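Local coordinates for protein inactive Zymogen C11 Protease (Parabacteroides distasonis, PDB 6MZO) that is an inactive zymogen of a clostripain-like protease of family C11, which in its activated form probably hydrolyses peptide bonds, at residues A[15-20]-A[34-39]; A[79-84]-A[93-98]; A[265-270]-A[319-324]; A[296-301]-A[327-332]. All coordinates share one frame; numbering follows the deposited sequence.

Contact 1: residues A[15-20]-A[34-39]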
loop_
_atom_site.group_PDB
_atom_site.type_symbol
_atom_site.label_atom_id
_atom_site.label_comp_id
_atom_site.label_asym_id
_atom_site.label_seq_id
_atom_site.Cartn_x
_atom_site.Cartn_y
_atom_site.Cartn_z
ATOM N N VAL A 15 2.935 16.737 2.488
ATOM C CA VAL A 15 3.114 15.305 2.127
ATOM C C VAL A 15 4.601 14.912 2.241
ATOM O O VAL A 15 5.509 15.620 1.789
ATOM C CB VAL A 15 2.640 15.087 0.673
ATOM C CG1 VAL A 15 2.931 13.609 0.221
ATOM C CG2 VAL A 15 1.117 15.357 0.523
ATOM N N LEU A 16 4.834 13.759 2.880
ATOM C CA LEU A 16 6.136 13.112 2.987
ATOM C C LEU A 16 6.111 11.885 2.072
ATOM O O LEU A 16 5.192 11.063 2.171
ATOM C CB LEU A 16 6.422 12.663 4.450
ATOM C CG LEU A 16 7.619 11.678 4.543
ATOM C CD1 LEU A 16 8.900 12.454 4.176
ATOM C CD2 LEU A 16 7.634 11.156 6.008
ATOM N N ILE A 17 7.095 11.855 1.167
ATOM C CA ILE A 17 7.328 10.631 0.351
ATOM C C ILE A 17 8.618 10.011 0.882
ATOM O O ILE A 17 9.706 10.620 0.820
ATOM C CB ILE A 17 7.410 10.986 -1.160
ATOM C CG1 ILE A 17 6.197 11.812 -1.631
ATOM C CG2 ILE A 17 7.664 9.618 -1.936
ATOM C CD1 ILE A 17 6.172 12.030 -3.202
ATOM N N TYR A 18 8.477 8.778 1.392
ATOM C CA TYR A 18 9.549 8.109 2.112
ATOM C C TYR A 18 9.991 6.881 1.336
ATOM O O TYR A 18 9.176 5.951 1.133
ATOM C CB TYR A 18 9.030 7.687 3.495
ATOM C CG TYR A 18 10.028 7.100 4.444
ATOM C CD1 TYR A 18 10.373 5.768 4.359
ATOM C CD2 TYR A 18 10.574 7.878 5.438
ATOM C CE1 TYR A 18 11.301 5.179 5.253
ATOM C CE2 TYR A 18 11.474 7.346 6.334
ATOM C CZ TYR A 18 11.847 5.975 6.232
ATOM O OH TYR A 18 12.731 5.442 7.159
ATOM N N PHE A 19 11.222 6.949 0.810
ATOM C CA PHE A 19 11.768 5.839 0.026
ATOM C C PHE A 19 12.640 4.981 0.894
ATOM O O PHE A 19 13.769 5.370 1.217
ATOM C CB PHE A 19 12.578 6.373 -1.170
ATOM C CG PHE A 19 11.765 7.055 -2.234
ATOM C CD1 PHE A 19 11.236 6.301 -3.260
ATOM C CD2 PHE A 19 11.530 8.457 -2.252
ATOM C CE1 PHE A 19 10.496 6.885 -4.234
ATOM C CE2 PHE A 19 10.789 9.057 -3.237
ATOM C CZ PHE A 19 10.238 8.277 -4.258
ATOM N N ALA A 20 12.151 3.792 1.211
ATOM C CA ALA A 20 12.993 2.859 1.921
ATOM C C ALA A 20 13.744 2.149 0.799
ATOM O O ALA A 20 13.208 1.242 0.179
ATOM C CB ALA A 20 12.162 1.913 2.741
ATOM N N ARG A 34 12.867 11.767 -10.419
ATOM C CA ARG A 34 12.707 12.476 -11.677
ATOM C C ARG A 34 11.207 12.692 -12.006
ATOM O O ARG A 34 10.793 13.798 -12.444
ATOM C CB ARG A 34 13.441 11.685 -12.812
ATOM C CG ARG A 34 13.306 12.342 -14.196
ATOM C CD ARG A 34 12.139 11.807 -15.009
ATOM N NE ARG A 34 12.457 10.508 -15.580
ATOM C CZ ARG A 34 11.649 9.458 -15.675
ATOM N NH1 ARG A 34 12.122 8.343 -16.262
ATOM N NH2 ARG A 34 10.389 9.513 -15.224
ATOM N N ALA A 35 10.380 11.642 -11.829
ATOM C CA ALA A 35 8.966 11.753 -12.129
ATOM C C ALA A 35 8.286 12.783 -11.178
ATOM O O ALA A 35 7.423 13.538 -11.622
ATOM C CB ALA A 35 8.283 10.366 -11.998
ATOM N N ILE A 36 8.668 12.761 -9.908
ATOM C CA ILE A 36 8.098 13.690 -8.926
ATOM C C ILE A 36 8.456 15.093 -9.319
ATOM O O ILE A 36 7.569 15.998 -9.272
ATOM C CB ILE A 36 8.647 13.382 -7.498
ATOM C CG1 ILE A 36 8.016 12.072 -7.008
ATOM C CG2 ILE A 36 8.403 14.576 -6.504
ATOM C CD1 ILE A 36 8.824 11.417 -5.845
ATOM N N LYS A 37 9.718 15.327 -9.663
ATOM C CA LYS A 37 10.086 16.721 -10.073
ATOM C C LYS A 37 9.326 17.164 -11.319
ATOM O O LYS A 37 8.885 18.319 -11.408
ATOM C CB LYS A 37 11.585 16.811 -10.314
ATOM C CG LYS A 37 12.396 16.660 -9.042
ATOM C CD LYS A 37 13.824 16.092 -9.300
ATOM C CE LYS A 37 14.707 17.049 -9.893
ATOM N NZ LYS A 37 16.133 16.426 -10.091
ATOM N N GLU A 38 9.142 16.264 -12.294
ATOM C CA GLU A 38 8.358 16.655 -13.466
ATOM C C GLU A 38 6.894 16.920 -13.080
ATOM O O GLU A 38 6.242 17.830 -13.672
ATOM C CB GLU A 38 8.406 15.578 -14.585
ATOM C CG GLU A 38 9.844 15.539 -15.131
ATOM C CD GLU A 38 9.998 14.696 -16.360
ATOM O OE1 GLU A 38 9.161 13.819 -16.593
ATOM O OE2 GLU A 38 10.953 14.916 -17.108
ATOM N N GLY A 39 6.384 16.141 -12.148
ATOM C CA GLY A 39 4.978 16.291 -11.746
ATOM C C GLY A 39 4.766 17.628 -11.026
ATOM O O GLY A 39 3.740 18.300 -11.262
#
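Ile17 and Ile36 reach toward each other from strand 14-19 and helix 26-43 and meet tip to tip. Ile17 CD1 lies 3.8 Å from Ile36 CD1, while the backbones remain well apart, with 9.8 Å between Ile17 CA and Ile36 CA. That gap is bridged by extended side chains: in Ile36 the CG1 branch stands beside the backbone N, and the second torsion (160°) carries CD1 outward from the helix. Phe19, two residues further along the strand and therefore on the same side of the sheet, comes from the direction opposite to Ile36. Its ring offers an edge rather than a face: Ile36 CD1 sits near the ring plane, 3.8 Å from Phe19 CZ and 4.0 Å from Phe19 CE2. One helix methyl is thus shared between the aliphatic end of Ile17 and the rim of an aromatic ring. The alternation of the strand sends Leu16 and Tyr18 to the other side of the sheet, where they pack on helix 90-103. Leu50 and Ile52 of strand 49-54 also line the buried side, and Tyr195 lies against Ile36. The geometry is that of a beta-alpha-beta crossover, strand 14-19 to helix 26-43 to the parallel neighbour 49-54, with aliphatic and aromatic side chains filling the layer between sheet and helix. Beta-branching suits Ile17 to its strand; at Ile36 the reach of the CG1-CD1 arm matters. With no hydrogen bond between the segments, the contact rests on dispersion and the exclusion of water and supplies no directional bond to fix the helix.

Contact 2: residues A[79-84]-A[93-98]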
loop_
_atom_site.group_PDB
_atom_site.type_symbol
_atom_site.label_atom_id
_atom_site.label_comp_id
_atom_site.label_asym_id
_atom_site.label_seq_id
_atom_site.Cartn_x
_atom_site.Cartn_y
_atom_site.Cartn_z
ATOM N N GLU A 79 18.201 17.796 6.079
ATOM C CA GLU A 79 19.076 17.114 7.008
ATOM C C GLU A 79 19.719 15.938 6.331
ATOM O O GLU A 79 19.072 15.231 5.540
ATOM C CB GLU A 79 18.323 16.692 8.254
ATOM C CG GLU A 79 19.248 16.064 9.291
ATOM C CD GLU A 79 18.664 16.098 10.677
ATOM O OE1 GLU A 79 17.422 16.200 10.793
ATOM O OE2 GLU A 79 19.453 16.041 11.647
ATOM N N THR A 80 20.984 15.706 6.643
ATOM C CA THR A 80 21.666 14.543 6.108
ATOM C C THR A 80 22.024 13.703 7.331
ATOM O O THR A 80 22.694 14.191 8.231
ATOM C CB THR A 80 22.902 14.939 5.307
ATOM O OG1 THR A 80 22.515 15.648 4.139
ATOM C CG2 THR A 80 23.728 13.725 4.890
ATOM N N TYR A 81 21.541 12.463 7.385
ATOM C CA TYR A 81 21.618 11.673 8.613
ATOM C C TYR A 81 22.877 10.816 8.634
ATOM O O TYR A 81 23.529 10.685 7.603
ATOM C CB TYR A 81 20.363 10.818 8.743
ATOM C CG TYR A 81 19.139 11.666 8.967
ATOM C CD1 TYR A 81 18.800 12.081 10.250
ATOM C CD2 TYR A 81 18.316 12.026 7.903
ATOM C CE1 TYR A 81 17.685 12.860 10.469
ATOM C CE2 TYR A 81 17.212 12.766 8.104
ATOM C CZ TYR A 81 16.906 13.208 9.405
ATOM O OH TYR A 81 15.776 13.980 9.665
ATOM N N ALA A 82 23.255 10.284 9.802
ATOM C CA ALA A 82 24.415 9.399 9.867
ATOM C C ALA A 82 24.071 8.114 9.116
ATOM O O ALA A 82 22.889 7.779 8.954
ATOM C CB ALA A 82 24.812 9.105 11.305
ATOM N N SER A 83 25.074 7.384 8.633
ATOM C CA SER A 83 24.734 6.261 7.760
ATOM C C SER A 83 24.294 5.039 8.577
ATOM O O SER A 83 23.792 4.063 8.008
ATOM C CB SER A 83 25.891 5.891 6.829
ATOM O OG SER A 83 25.543 4.745 6.068
ATOM N N ASN A 84 24.430 5.097 9.903
ATOM C CA ASN A 84 23.865 4.022 10.740
ATOM C C ASN A 84 22.373 4.173 10.987
ATOM O O ASN A 84 21.781 3.394 11.737
ATOM C CB ASN A 84 24.581 3.929 12.080
ATOM C CG ASN A 84 24.382 5.157 12.926
ATOM O OD1 ASN A 84 23.957 6.189 12.423
ATOM N ND2 ASN A 84 24.775 5.086 14.197
ATOM N N LEU A 93 11.156 5.961 10.520
ATOM C CA LEU A 93 10.010 6.545 9.860
ATOM C C LEU A 93 9.301 7.546 10.759
ATOM O O LEU A 93 9.030 8.656 10.321
ATOM C CB LEU A 93 9.071 5.419 9.382
ATOM C CG LEU A 93 7.716 5.849 8.840
ATOM C CD1 LEU A 93 7.811 6.823 7.653
ATOM C CD2 LEU A 93 6.949 4.595 8.405
ATOM N N THR A 94 9.053 7.215 12.029
ATOM C CA THR A 94 8.283 8.185 12.822
ATOM C C THR A 94 9.166 9.362 13.270
ATOM O O THR A 94 8.664 10.460 13.458
ATOM C CB THR A 94 7.602 7.531 14.022
ATOM O OG1 THR A 94 8.586 7.015 14.929
ATOM C CG2 THR A 94 6.673 6.369 13.529
ATOM N N GLN A 95 10.467 9.137 13.347
ATOM C CA GLN A 95 11.428 10.239 13.582
ATOM C C GLN A 95 11.322 11.296 12.459
ATOM O O GLN A 95 11.239 12.509 12.720
ATOM C CB GLN A 95 12.850 9.723 13.640
ATOM C CG GLN A 95 13.858 10.860 13.754
ATOM C CD GLN A 95 15.286 10.372 13.713
ATOM O OE1 GLN A 95 15.560 9.203 14.025
ATOM N NE2 GLN A 95 16.209 11.257 13.318
ATOM N N ILE A 96 11.282 10.822 11.212
ATOM C CA ILE A 96 11.195 11.677 10.047
ATOM C C ILE A 96 9.815 12.344 9.974
ATOM O O ILE A 96 9.719 13.544 9.706
ATOM C CB ILE A 96 11.445 10.877 8.746
ATOM C CG1 ILE A 96 12.876 10.284 8.737
ATOM C CG2 ILE A 96 11.198 11.761 7.526
ATOM C CD1 ILE A 96 14.057 11.326 8.902
ATOM N N ILE A 97 8.754 11.565 10.225
ATOM C CA ILE A 97 7.401 12.162 10.197
ATOM C C ILE A 97 7.336 13.270 11.262
ATOM O O ILE A 97 6.782 14.379 11.019
ATOM C CB ILE A 97 6.315 11.092 10.460
ATOM C CG1 ILE A 97 6.188 10.183 9.282
ATOM C CG2 ILE A 97 4.961 11.783 10.725
ATOM C CD1 ILE A 97 5.424 8.932 9.644
ATOM N N ASP A 98 7.870 13.008 12.467
ATOM C CA ASP A 98 7.815 14.026 13.489
ATOM C C ASP A 98 8.519 15.284 13.046
ATOM O O ASP A 98 8.032 16.410 13.305
ATOM C CB ASP A 98 8.457 13.533 14.812
ATOM C CG ASP A 98 7.623 12.483 15.493
ATOM O OD1 ASP A 98 6.430 12.357 15.201
ATOM O OD2 ASP A 98 8.167 11.759 16.351
#
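Tyr81 is the first residue beyond strand 72-80, its backbone still extended, and it faces Gln95 and Ile96 in the middle of helix 90-103. The main chains stand far apart, Tyr81 CA being 10.5 Å from Ile96 CA, and the helix is regular here, with Ile97 N bonded to Leu93 O at 2.9 Å. A long side chain must therefore cover the distance, and tyrosine does so. With CG beside the backbone N (chi1 -67°), the ring extends toward the helix, and its far end passes obliquely by Ile96. Ile96 CD1 approaches closely, 3.3 Å from Tyr81 OH and 3.5 Å from Tyr81 CZ. Gln95 reaches out as an extended chain, sliding past the ring in the opposite direction until its NE2 is 3.6 Å from Tyr81 CE1; ring and amide planes stand 80° apart. Within its own segment, Glu79 lays CG over one face of the ring, near the rim. Leu63 of strand 62-69 touches both Tyr81 and Ile96 and adds to the apolar side. Replacing Tyr81 by an alanine is likely to uncover Ile96 CD1 and open a gap between strand end and helix. Glu79 OE1, 3.0 Å from Tyr81 OH, and the exposed Gln95 on the CE1 side give a polar rim to a mainly apolar contact, in which Ile96 packs on the hydroxyl end of the ring and no hydrogen bond joins the segments; the amphipathic tyrosine suits this.

Contact 3: residues A[265-270]-A[319-324]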
loop_
_atom_site.group_PDB
_atom_site.type_symbol
_atom_site.label_atom_id
_atom_site.label_comp_id
_atom_site.label_asym_id
_atom_site.label_seq_id
_atom_site.Cartn_x
_atom_site.Cartn_y
_atom_site.Cartn_z
ATOM N N MET A 265 -3.843 -13.649 -6.347
ATOM C CA MET A 265 -3.409 -12.231 -6.287
ATOM C C MET A 265 -1.909 -12.173 -6.105
ATOM O O MET A 265 -1.259 -11.342 -6.742
ATOM C CB MET A 265 -4.141 -11.476 -5.141
ATOM C CG MET A 265 -5.594 -11.188 -5.564
ATOM S SD MET A 265 -5.702 -9.745 -6.715
ATOM C CE MET A 265 -6.746 -10.373 -8.039
ATOM N N GLU A 266 -1.367 -13.037 -5.253
ATOM C CA GLU A 266 0.070 -13.067 -5.004
ATOM C C GLU A 266 0.733 -14.211 -5.763
ATOM O O GLU A 266 0.206 -15.323 -5.814
ATOM C CB GLU A 266 0.351 -13.198 -3.505
ATOM C CG GLU A 266 1.824 -13.331 -3.159
ATOM C CD GLU A 266 2.186 -14.723 -2.679
ATOM O OE1 GLU A 266 1.445 -15.276 -1.838
ATOM O OE2 GLU A 266 3.212 -15.265 -3.143
ATOM N N TYR A 267 1.892 -13.933 -6.351
ATOM C CA TYR A 267 2.625 -14.940 -7.109
ATOM C C TYR A 267 4.134 -14.761 -6.969
ATOM O O TYR A 267 4.813 -14.377 -7.920
ATOM C CB TYR A 267 2.226 -14.895 -8.585
ATOM C CG TYR A 267 2.561 -16.158 -9.349
ATOM C CD1 TYR A 267 1.803 -17.311 -9.189
ATOM C CD2 TYR A 267 3.634 -16.196 -10.228
ATOM C CE1 TYR A 267 2.106 -18.466 -9.884
ATOM C CE2 TYR A 267 3.945 -17.347 -10.928
ATOM C CZ TYR A 267 3.177 -18.479 -10.751
ATOM O OH TYR A 267 3.482 -19.627 -11.446
ATOM N N LEU A 268 4.650 -15.042 -5.777
ATOM C CA LEU A 268 6.079 -14.916 -5.512
ATOM C C LEU A 268 6.780 -16.255 -5.709
ATOM O O LEU A 268 7.991 -16.308 -5.930
ATOM C CB LEU A 268 6.318 -14.400 -4.092
ATOM C CG LEU A 268 5.737 -13.023 -3.765
ATOM C CD1 LEU A 268 5.470 -12.892 -2.273
ATOM C CD2 LEU A 268 6.667 -11.920 -4.246
ATOM N N THR A 269 6.010 -17.335 -5.628
ATOM C CA THR A 269 6.543 -18.681 -5.799
ATOM C C THR A 269 5.562 -19.479 -6.657
ATOM O O THR A 269 4.373 -19.116 -6.786
ATOM C CB THR A 269 6.741 -19.389 -4.432
ATOM O OG1 THR A 269 5.475 -19.555 -3.777
ATOM C CG2 THR A 269 7.647 -18.590 -3.531
ATOM N N PRO A 270 6.052 -20.530 -7.281
ATOM C CA PRO A 270 5.192 -21.278 -8.189
ATOM C C PRO A 270 4.277 -22.305 -7.532
ATOM O O PRO A 270 3.338 -22.693 -8.186
ATOM C CB PRO A 270 6.203 -21.975 -9.095
ATOM C CG PRO A 270 7.417 -22.165 -8.224
ATOM C CD PRO A 270 7.478 -20.865 -7.467
ATOM N N TYR A 319 12.571 -12.756 -16.441
ATOM C CA TYR A 319 11.457 -12.500 -17.350
ATOM C C TYR A 319 10.131 -12.104 -16.642
ATOM O O TYR A 319 9.347 -11.323 -17.177
ATOM C CB TYR A 319 11.222 -13.720 -18.226
ATOM N N GLY A 320 9.870 -12.644 -15.453
ATOM C CA GLY A 320 8.614 -12.376 -14.773
ATOM C C GLY A 320 7.437 -13.127 -15.394
ATOM O O GLY A 320 7.625 -13.881 -16.365
ATOM N N SER A 321 6.230 -12.908 -14.850
ATOM C CA SER A 321 5.004 -13.615 -15.268
ATOM C C SER A 321 3.817 -12.671 -15.473
ATOM O O SER A 321 3.691 -11.706 -14.756
ATOM C CB SER A 321 4.620 -14.653 -14.213
ATOM O OG SER A 321 5.632 -15.644 -14.143
ATOM N N TYR A 322 2.956 -12.959 -16.443
ATOM C CA TYR A 322 1.706 -12.217 -16.549
ATOM C C TYR A 322 0.607 -13.221 -16.364
ATOM O O TYR A 322 0.552 -14.219 -17.057
ATOM C CB TYR A 322 1.553 -11.483 -17.882
ATOM C CG TYR A 322 2.556 -10.374 -18.081
ATOM C CD1 TYR A 322 3.829 -10.649 -18.561
ATOM C CD2 TYR A 322 2.232 -9.055 -17.780
ATOM C CE1 TYR A 322 4.762 -9.642 -18.740
ATOM C CE2 TYR A 322 3.158 -8.025 -17.958
ATOM C CZ TYR A 322 4.425 -8.324 -18.433
ATOM O OH TYR A 322 5.362 -7.325 -18.620
ATOM N N LEU A 323 -0.268 -12.957 -15.413
ATOM C CA LEU A 323 -1.348 -13.864 -15.094
ATOM C C LEU A 323 -2.668 -13.128 -15.276
ATOM O O LEU A 323 -2.788 -11.968 -14.950
ATOM C CB LEU A 323 -1.209 -14.378 -13.627
ATOM C CG LEU A 323 0.046 -15.193 -13.313
ATOM C CD1 LEU A 323 0.065 -15.544 -11.812
ATOM C CD2 LEU A 323 0.124 -16.470 -14.118
ATOM N N PRO A 324 -3.699 -13.813 -15.737
ATOM C CA PRO A 324 -5.050 -13.287 -15.990
ATOM C C PRO A 324 -5.768 -12.867 -14.709
ATOM O O PRO A 324 -5.724 -13.572 -13.708
ATOM C CB PRO A 324 -5.750 -14.473 -16.690
ATOM C CG PRO A 324 -5.071 -15.659 -16.041
ATOM C CD PRO A 324 -3.623 -15.242 -16.104
#
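Tyr267 and Leu323 form the tight part of this contact, crossing at about a right angle. Leu323 CD1 stands over one face of the Tyr267 ring, 3.8 Å from its centroid and 21° off the ring normal, which makes it a CH-pi contact. The methyl is displaced toward the CG-CD1 bond, 3.6 Å from each of Tyr267 CG and Tyr267 CD1. On the opposite face lies Thr269 O, 3.9 Å above the plane near the rim, so the ring is sandwiched between a methyl and a carbonyl oxygen. The first torsion of Tyr267 (-161°) turns CG away from the backbone N and swings the ring across toward the strand. The far end of the ring is looser. Ser321 OG comes no nearer than 4.0 Å to Tyr267 CE2 and approaches obliquely; its hydrogen bond goes to Tyr315 O instead, which suits a small polar residue at a partly exposed strand position. His273 also meets the tyrosine ring. The loop is steadied from within by Leu268 N, which donates to Glu266 OE2 at 3.0 Å with an angle of 154°, reaching the oxygen on its anti side. A serine in place of Tyr267 would probably leave Leu323 CD1 without an aromatic face and open a gap between loop and strand. Tyrosine serves well at such a surface, being broad enough to cover leucine while carrying a hydroxyl that tolerates water. Strands 310-313 and 321-324 form an antiparallel beta-hairpin, and the contact packs an aromatic residue of the loop ahead of strand 275-277 against its second strand.

Contact 4: residues A[296-301]-A[327-332]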
loop_
_atom_site.group_PDB
_atom_site.type_symbol
_atom_site.label_atom_id
_atom_site.label_comp_id
_atom_site.label_asym_id
_atom_site.label_seq_id
_atom_site.Cartn_x
_atom_site.Cartn_y
_atom_site.Cartn_z
ATOM N N ARG A 296 -22.302 -5.751 -0.292
ATOM C CA ARG A 296 -22.712 -4.375 0.043
ATOM C C ARG A 296 -21.650 -3.623 0.857
ATOM O O ARG A 296 -21.434 -2.416 0.627
ATOM C CB ARG A 296 -24.027 -4.400 0.790
ATOM C CG ARG A 296 -25.194 -4.741 -0.114
ATOM C CD ARG A 296 -26.506 -4.518 0.597
ATOM N NE ARG A 296 -27.571 -4.306 -0.385
ATOM C CZ ARG A 296 -28.817 -4.771 -0.284
ATOM N NH1 ARG A 296 -29.203 -5.479 0.772
ATOM N NH2 ARG A 296 -29.685 -4.520 -1.255
ATOM N N SER A 297 -20.992 -4.350 1.775
ATOM C CA SER A 297 -19.973 -3.706 2.595
ATOM C C SER A 297 -18.760 -3.348 1.750
ATOM O O SER A 297 -18.188 -2.253 1.931
ATOM C CB SER A 297 -19.562 -4.584 3.783
ATOM O OG SER A 297 -20.678 -4.668 4.692
ATOM N N MET A 298 -18.391 -4.242 0.834
ATOM C CA MET A 298 -17.283 -4.013 -0.090
ATOM C C MET A 298 -17.598 -2.811 -0.957
ATOM O O MET A 298 -16.696 -2.007 -1.251
ATOM C CB MET A 298 -17.028 -5.214 -0.993
ATOM C CG MET A 298 -16.321 -6.423 -0.269
ATOM S SD MET A 298 -14.587 -5.996 0.097
ATOM C CE MET A 298 -13.895 -6.360 -1.566
ATOM N N GLU A 299 -18.843 -2.675 -1.443
ATOM C CA GLU A 299 -19.188 -1.503 -2.271
ATOM C C GLU A 299 -18.913 -0.200 -1.520
ATOM O O GLU A 299 -18.567 0.819 -2.143
ATOM C CB GLU A 299 -20.673 -1.523 -2.666
ATOM C CG GLU A 299 -21.008 -2.605 -3.670
ATOM C CD GLU A 299 -22.522 -2.719 -3.923
ATOM O OE1 GLU A 299 -23.205 -1.678 -3.898
ATOM O OE2 GLU A 299 -23.022 -3.849 -4.149
ATOM N N LYS A 300 -19.107 -0.219 -0.192
ATOM C CA LYS A 300 -18.861 1.009 0.577
ATOM C C LYS A 300 -17.357 1.229 0.870
ATOM O O LYS A 300 -16.908 2.420 0.861
ATOM C CB LYS A 300 -19.620 0.996 1.908
ATOM C CG LYS A 300 -21.108 1.170 1.756
ATOM C CD LYS A 300 -21.847 0.624 2.953
ATOM C CE LYS A 300 -21.796 1.529 4.158
ATOM N NZ LYS A 300 -22.799 1.067 5.169
ATOM N N ALA A 301 -16.645 0.149 1.158
ATOM C CA ALA A 301 -15.235 0.194 1.594
ATOM C C ALA A 301 -14.268 0.377 0.462
ATOM O O ALA A 301 -13.310 1.168 0.602
ATOM C CB ALA A 301 -14.868 -1.047 2.355
ATOM N N LYS A 327 -11.192 -12.332 -11.898
ATOM C CA LYS A 327 -12.092 -11.849 -10.828
ATOM C C LYS A 327 -11.340 -10.773 -10.109
ATOM O O LYS A 327 -10.177 -10.983 -9.786
ATOM C CB LYS A 327 -12.482 -12.940 -9.828
ATOM C CG LYS A 327 -13.390 -14.029 -10.554
ATOM C CD LYS A 327 -13.735 -15.122 -9.605
ATOM C CE LYS A 327 -14.617 -16.167 -10.327
ATOM N NZ LYS A 327 -14.852 -17.338 -9.422
ATOM N N TYR A 328 -11.969 -9.628 -9.856
ATOM C CA TYR A 328 -11.165 -8.544 -9.256
ATOM C C TYR A 328 -12.014 -7.761 -8.295
ATOM O O TYR A 328 -12.889 -6.952 -8.747
ATOM C CB TYR A 328 -10.624 -7.633 -10.380
ATOM C CG TYR A 328 -9.775 -6.529 -9.819
ATOM C CD1 TYR A 328 -8.595 -6.838 -9.231
ATOM C CD2 TYR A 328 -10.171 -5.166 -9.892
ATOM C CE1 TYR A 328 -7.782 -5.860 -8.641
ATOM C CE2 TYR A 328 -9.350 -4.161 -9.321
ATOM C CZ TYR A 328 -8.175 -4.534 -8.712
ATOM O OH TYR A 328 -7.371 -3.605 -8.111
ATOM N N SER A 329 -11.791 -7.956 -6.970
ATOM C CA SER A 329 -12.596 -7.203 -5.973
ATOM C C SER A 329 -11.871 -5.941 -5.445
ATOM O O SER A 329 -12.464 -5.089 -4.765
ATOM C CB SER A 329 -12.977 -8.164 -4.814
ATOM O OG SER A 329 -11.807 -8.476 -4.057
ATOM N N GLY A 330 -10.593 -5.798 -5.821
ATOM C CA GLY A 330 -9.767 -4.654 -5.376
ATOM C C GLY A 330 -9.075 -4.947 -4.051
ATOM O O GLY A 330 -8.276 -4.165 -3.612
ATOM N N LEU A 331 -9.362 -6.117 -3.427
ATOM C CA LEU A 331 -8.653 -6.475 -2.180
ATOM C C LEU A 331 -8.171 -7.926 -2.290
ATOM O O LEU A 331 -8.888 -8.773 -2.755
ATOM C CB LEU A 331 -9.530 -6.369 -0.920
ATOM C CG LEU A 331 -9.787 -4.892 -0.481
ATOM C CD1 LEU A 331 -10.797 -4.934 0.678
ATOM C CD2 LEU A 331 -8.512 -4.308 -0.023
ATOM N N SER A 332 -6.932 -8.138 -1.845
ATOM C CA SER A 332 -6.424 -9.496 -1.642
ATOM C C SER A 332 -6.751 -9.904 -0.201
ATOM O O SER A 332 -7.072 -9.035 0.675
ATOM C CB SER A 332 -4.903 -9.529 -1.865
ATOM O OG SER A 332 -4.638 -9.234 -3.242
#
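Met298 reaches from helix 288-301 to Ser329 and Leu331 of the loop ahead of strand 332-334, joining two parts of an alpha/beta sandwich of the kind found in clan CD peptidases; the helix runs directly into strand 302-307, an outermost strand of the central sheet. The chain of Met298 can be followed outward. CB points toward the loop, and CG stands beside the backbone N; the chain bends there (chi2 -71°) on its way to the sulfur, where the first touch across this contact comes. Met298 SD lies 4.0 Å from Leu331 CD1, the two side chains meeting at a slant. Beyond it the chain bends once more (chi3 -81°), and this turn brings the terminal methyl onto Ser329: Met298 CE is 3.7 Å from Ser329 O and 3.8 Å from Ser329 CB. The same methyl stays 4.1 Å from Leu331 CD1, so it nestles between the two loop residues. Methionine's unbranched, flexible chain lets it follow this irregular surface. Phe278 touches Met298, Ser329 and Leu331 alike, and Leu238 of helix 235-246 covers Met298 from the helical side. The turn at Gly330, with its positive phi, calls for glycine, since a CB would jam against the preceding carbonyl O. Its amide N sits over the centre of the Tyr328 ring. The hydroxyl of Ser329 is taken up by Asp277 OD1, and the same oxygen also receives a weak bond from within the loop: Leu331 N to Ser329 OG, 3.5 Å long and nearly straight at 163°.

Contacts 1 and 2 lie at one end of the molecule, their centres about 17 Å apart, and share the central sheet. They touch through the far side of strand 14-19: Leu16 CD2 packs 3.7 Å from Ile97 CG1, and Tyr18 CD2 3.7 Å from Leu93 CD1. Strand 14-19 thus has helix 26-43 on one side and helix 90-103 on the other. Contacts 3 and 4 form a second pair, centres about 22 Å apart, with interleaved segments; Met265 CE reaches Lys327 O at 3.9 Å. Contact 4 lies across the chain's centre from contacts 1 and 2, about 20 Å from each between nearest atoms. None includes a known catalytic or ligand-binding residue; all are framework contacts.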